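Local coordinates for envelopment polyprotein (Bovine Schmallenberg virus BH80/Germany/2011, PDB 7A56) that probably drives entry of the virus by merging viral and host membranes, acting as the trimeric class II fusion glycoprotein Gc, at residues V150-K154 with P280-Y284; S223-Q227 with K339-G343. All coordinates share one frame; numbering follows the deposited sequence.

The two contacts lie on opposite sides of the centre of this elongated chain, with their nearest atoms about 62 Å apart, and they share no secondary-structure element. Both are partly buried. Contact 1 packs side chains between strands of different sheets, 150-158 and 281-285; its chemistry is aromatic and aliphatic, with a charged end that reaches into the second subunit. Contact 2 joins two neighbouring strands of one antiparallel sheet, so main-chain hydrogen bonds do the work, helped by two water bridges and one isoleucine pair. In each, some residues also meet another subunit, which ties both places to the postfusion trimer.

Contact 1 (V150-K154 with P280-Y284); sequences VTFSK and PKFDY
Asp283 OD1, with Lys154 CE 4.0 Å away, has two polar partners: the backbone N of Tyr284, which donates to it at 2.8 Å on the anti side of the carboxylate, and, in a salt bridge, Arg156 of the second subunit. Lys154 NZ itself stays 4.8 Å from Asp283 OD1, and the lysine side chain comes about 3 Å from a bound phosphate, probably from the crystallisation liquor. Its aliphatic chain does the touching instead, CG passing CE2 of Phe282 and CD meeting the edge of the Tyr284 ring at CE1, 3.5 Å away. Arg156 of the second subunit also makes a cation-pi contact with that tyrosine ring.

Between the strands two rings meet at a slant, their planes 36° apart and their centroids, of Phe152 and Phe282, separated by 4.6 Å. With CG turned trans to the backbone N (chi1 161°), the Phe282 ring stands up toward strand 150-154, where Phe152 CD1 settles over the centre of its face. At the N-terminal ends of the two segments, Pro280 CG lies 3.7 Å from Val150 CG2. The strand axes approach to 7.7 Å, and their -33° crossing resembles aligned packing of two beta layers, here the sheet of 150-158 and 172-183 and the hairpin 281-285/293-296.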
loop_
_atom_site.group_PDB
_atom_site.type_symbol
_atom_site.label_atom_id
_atom_site.label_comp_id
_atom_site.label_asym_id
_atom_site.label_seq_id
_atom_site.Cartn_x
_atom_site.Cartn_y
_atom_site.Cartn_z
ATOM N N VAL A 150 20.571 20.488 23.364
ATOM C CA VAL A 150 20.427 19.492 24.426
ATOM C C VAL A 150 21.410 19.903 25.530
ATOM O O VAL A 150 22.387 20.622 25.294
ATOM C CB VAL A 150 20.634 18.021 23.992
ATOM C CG1 VAL A 150 19.511 17.579 22.982
ATOM C CG2 VAL A 150 21.973 17.831 23.312
ATOM N N THR A 151 21.115 19.508 26.767
ATOM C CA THR A 151 21.951 19.961 27.896
ATOM C C THR A 151 22.843 18.855 28.441
ATOM O O THR A 151 22.649 17.662 28.202
ATOM C CB THR A 151 21.082 20.501 29.029
ATOM O OG1 THR A 151 20.155 19.485 29.401
ATOM C CG2 THR A 151 20.275 21.732 28.579
ATOM N N PHE A 152 23.844 19.279 29.230
ATOM C CA PHE A 152 24.667 18.316 29.934
ATOM C C PHE A 152 25.147 18.978 31.218
ATOM O O PHE A 152 25.246 20.204 31.292
ATOM C CB PHE A 152 25.894 17.855 29.124
ATOM C CG PHE A 152 26.666 18.990 28.463
ATOM C CD1 PHE A 152 27.649 19.695 29.172
ATOM C CD2 PHE A 152 26.428 19.310 27.112
ATOM C CE1 PHE A 152 28.347 20.726 28.590
ATOM C CE2 PHE A 152 27.139 20.347 26.500
ATOM C CZ PHE A 152 28.108 21.068 27.267
ATOM N N SER A 153 25.430 18.164 32.230
ATOM C CA SER A 153 25.912 18.757 33.497
ATOM C C SER A 153 26.558 17.672 34.353
ATOM O O SER A 153 26.252 16.477 34.220
ATOM C CB SER A 153 24.794 19.442 34.292
ATOM O OG SER A 153 23.780 18.498 34.647
ATOM N N LYS A 154 27.411 18.118 35.283
ATOM C CA LYS A 154 27.940 17.246 36.325
ATOM C C LYS A 154 27.971 18.012 37.641
ATOM O O LYS A 154 28.512 19.127 37.702
ATOM C CB LYS A 154 29.348 16.745 35.986
ATOM C CG LYS A 154 29.349 15.504 35.054
ATOM C CD LYS A 154 30.743 14.967 34.739
ATOM C CE LYS A 154 30.666 13.752 33.772
ATOM N NZ LYS A 154 30.226 12.512 34.471
ATOM N N PRO A 280 24.619 13.768 25.330
ATOM C CA PRO A 280 25.972 14.178 24.939
ATOM C C PRO A 280 27.036 13.360 25.635
ATOM O O PRO A 280 26.888 12.978 26.801
ATOM C CB PRO A 280 26.036 15.637 25.378
ATOM C CG PRO A 280 24.596 16.094 25.169
ATOM C CD PRO A 280 23.783 14.931 25.673
ATOM N N LYS A 281 28.123 13.114 24.913
ATOM C CA LYS A 281 29.280 12.465 25.508
ATOM C C LYS A 281 30.110 13.589 26.102
ATOM O O LYS A 281 30.939 14.189 25.414
ATOM C CB LYS A 281 30.078 11.697 24.472
ATOM C CG LYS A 281 29.390 10.433 23.962
ATOM C CD LYS A 281 30.386 9.805 23.010
ATOM C CE LYS A 281 30.212 8.320 22.907
ATOM N NZ LYS A 281 31.280 7.756 22.025
ATOM N N PHE A 282 29.895 13.841 27.396
ATOM C CA PHE A 282 30.417 15.006 28.105
ATOM C C PHE A 282 31.285 14.545 29.274
ATOM O O PHE A 282 30.851 13.703 30.076
ATOM C CB PHE A 282 29.240 15.838 28.663
ATOM C CG PHE A 282 29.640 16.800 29.790
ATOM C CD1 PHE A 282 30.606 17.789 29.580
ATOM C CD2 PHE A 282 29.000 16.745 31.019
ATOM C CE1 PHE A 282 30.980 18.699 30.653
ATOM C CE2 PHE A 282 29.353 17.640 32.066
ATOM C CZ PHE A 282 30.319 18.622 31.854
ATOM N N ASP A 283 32.480 15.095 29.368
ATOM C CA ASP A 283 33.329 14.905 30.547
ATOM C C ASP A 283 34.177 16.155 30.665
ATOM O O ASP A 283 34.014 17.116 29.902
ATOM C CB ASP A 283 34.155 13.584 30.405
ATOM C CG ASP A 283 34.483 12.935 31.758
ATOM O OD1 ASP A 283 34.558 13.687 32.754
ATOM O OD2 ASP A 283 34.719 11.696 31.811
ATOM N N TYR A 284 35.090 16.172 31.641
ATOM C CA TYR A 284 35.918 17.347 31.779
ATOM C C TYR A 284 37.256 16.954 32.408
ATOM O O TYR A 284 37.367 15.917 33.086
ATOM C CB TYR A 284 35.218 18.405 32.664
ATOM C CG TYR A 284 34.920 17.975 34.115
ATOM C CD1 TYR A 284 33.728 17.313 34.432
ATOM C CD2 TYR A 284 35.799 18.263 35.154
ATOM C CE1 TYR A 284 33.437 16.929 35.715
ATOM C CE2 TYR A 284 35.517 17.857 36.467
ATOM C CZ TYR A 284 34.347 17.220 36.737
ATOM O OH TYR A 284 34.055 16.815 38.003
#

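Contact 2 (S223-Q227 with K339-G343); sequences SDRIQ and KIMLG
Gln227 leaves the backbone with CG opposite its carbonyl carbon and then bends sharply (chi2 94°), whereas Lys339 runs straight out with CG opposite its backbone N (chi1 -177°); side by side, they bring the amide OE1 of Gln227 to 3.7 Å from Lys339 CD. The two belong to adjacent antiparallel strands, 226-231 and 335-343, of a five-stranded sheet, and form a hydrogen-bonded pair: Gln227 N donates to Lys339 O at 3.0 Å, and Lys339 N returns the bond to Gln227 O. Met341 N extends the pairing to Arg225 O at 2.9 Å.

The adjoining non-hydrogen-bonded pair, Ile226 and Ile340, turns its side chains to the other face, CG1 against CG1 at 4.0 Å; Ile340 also packs on Ile75 and Ile102. The turn before the strand is internally braced: Ile226 O accepts from both the N and the OG of Ser223, while Gln227 NE2 donates to Ser223 O at 2.9 Å, fixing the amide's rotation. The Arg225 side chain crosses that of Leu342 at about a right angle, CB 3.9 Å from Leu342 CD2, while CB and CG also approach Met341 O; its NH1 makes a salt bridge between this turn and Asp37 of helix 23-40.

Lys339 NZ bonds to Thr60 O of the third subunit and donates to a water that in turn donates to Gln227 OE1. At the other end, a second water accepts from Arg225 NE at 2.7 Å, in the guanidinium plane, and donates to Leu342 O.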
loop_
_atom_site.group_PDB
_atom_site.type_symbol
_atom_site.label_atom_id
_atom_site.label_comp_id
_atom_site.label_asym_id
_atom_site.label_seq_id
_atom_site.Cartn_x
_atom_site.Cartn_y
_atom_site.Cartn_z
ATOM N N SER A 223 -18.982 10.863 -27.696
ATOM C CA SER A 223 -19.312 11.506 -28.954
ATOM C C SER A 223 -20.421 10.674 -29.585
ATOM O O SER A 223 -20.832 9.642 -29.021
ATOM C CB SER A 223 -18.087 11.613 -29.882
ATOM O OG SER A 223 -17.632 10.314 -30.284
ATOM N N ASP A 224 -20.889 11.087 -30.766
ATOM C CA ASP A 224 -21.980 10.343 -31.399
ATOM C C ASP A 224 -21.517 8.969 -31.857
ATOM O O ASP A 224 -22.207 7.971 -31.640
ATOM C CB ASP A 224 -22.555 11.135 -32.577
ATOM C CG ASP A 224 -23.216 12.415 -32.126
ATOM O OD1 ASP A 224 -23.722 12.448 -30.984
ATOM O OD2 ASP A 224 -23.206 13.385 -32.878
ATOM N N ARG A 225 -20.341 8.894 -32.479
ATOM C CA ARG A 225 -19.846 7.633 -33.030
ATOM C C ARG A 225 -18.981 6.823 -32.069
ATOM O O ARG A 225 -18.930 5.574 -32.177
ATOM C CB ARG A 225 -19.026 7.935 -34.288
ATOM C CG ARG A 225 -19.889 8.500 -35.431
ATOM C CD ARG A 225 -19.015 9.240 -36.432
ATOM N NE ARG A 225 -19.842 9.714 -37.525
ATOM C CZ ARG A 225 -20.588 10.814 -37.471
ATOM N NH1 ARG A 225 -20.573 11.572 -36.390
ATOM N NH2 ARG A 225 -21.353 11.159 -38.525
ATOM N N ILE A 226 -18.261 7.480 -31.157
ATOM C CA ILE A 226 -17.273 6.773 -30.339
ATOM C C ILE A 226 -17.436 7.136 -28.875
ATOM O O ILE A 226 -17.523 8.320 -28.512
ATOM C CB ILE A 226 -15.830 7.054 -30.798
ATOM C CG1 ILE A 226 -15.652 6.703 -32.301
ATOM C CG2 ILE A 226 -14.817 6.325 -29.834
ATOM C CD1 ILE A 226 -14.319 7.263 -32.837
ATOM N N GLN A 227 -17.557 6.117 -28.034
ATOM C CA GLN A 227 -17.584 6.356 -26.595
ATOM C C GLN A 227 -16.423 5.627 -25.937
ATOM O O GLN A 227 -16.069 4.509 -26.334
ATOM C CB GLN A 227 -18.939 5.894 -25.982
ATOM C CG GLN A 227 -20.149 6.655 -26.499
ATOM C CD GLN A 227 -20.743 5.972 -27.589
ATOM O OE1 GLN A 227 -21.013 4.759 -27.493
ATOM N NE2 GLN A 227 -20.980 6.714 -28.702
ATOM N N LYS A 339 -16.351 1.901 -27.673
ATOM C CA LYS A 339 -17.352 1.457 -28.639
ATOM C C LYS A 339 -17.351 2.416 -29.814
ATOM O O LYS A 339 -17.364 3.647 -29.638
ATOM C CB LYS A 339 -18.737 1.368 -27.958
ATOM C CG LYS A 339 -19.902 0.810 -28.910
ATOM C CD LYS A 339 -21.242 1.101 -28.271
ATOM C CE LYS A 339 -22.451 0.547 -29.210
ATOM N NZ LYS A 339 -23.753 0.745 -28.491
ATOM N N ILE A 340 -17.344 1.837 -31.025
ATOM C CA ILE A 340 -17.279 2.581 -32.285
ATOM C C ILE A 340 -18.468 2.137 -33.143
ATOM O O ILE A 340 -18.702 0.930 -33.293
ATOM C CB ILE A 340 -15.961 2.301 -33.036
ATOM C CG1 ILE A 340 -14.735 2.793 -32.231
ATOM C CG2 ILE A 340 -15.996 2.895 -34.474
ATOM C CD1 ILE A 340 -13.480 1.959 -32.608
ATOM N N MET A 341 -19.267 3.111 -33.591
ATOM C CA MET A 341 -20.493 2.891 -34.395
ATOM C C MET A 341 -20.523 3.927 -35.507
ATOM O O MET A 341 -20.943 5.071 -35.275
ATOM C CB MET A 341 -21.714 3.018 -33.492
ATOM C CG MET A 341 -23.101 2.725 -34.201
ATOM S SD MET A 341 -24.244 2.242 -32.879
ATOM C CE MET A 341 -25.304 1.088 -33.768
ATOM N N LEU A 342 -20.107 3.524 -36.720
ATOM C CA LEU A 342 -19.968 4.462 -37.828
ATOM C C LEU A 342 -21.129 4.388 -38.828
ATOM O O LEU A 342 -21.238 5.255 -39.704
ATOM C CB LEU A 342 -18.643 4.212 -38.564
ATOM C CG LEU A 342 -17.409 4.208 -37.662
ATOM C CD1 LEU A 342 -16.063 4.075 -38.430
ATOM C CD2 LEU A 342 -17.379 5.484 -36.855
ATOM N N GLY A 343 -21.967 3.386 -38.741
ATOM C CA GLY A 343 -22.912 3.159 -39.848
ATOM C C GLY A 343 -22.838 1.714 -40.289
ATOM O O GLY A 343 -22.557 0.852 -39.459
HETATM O O HOH W 1 -19.853 7.949 -39.632
HETATM O O HOH W 2 -23.487 3.249 -26.495
#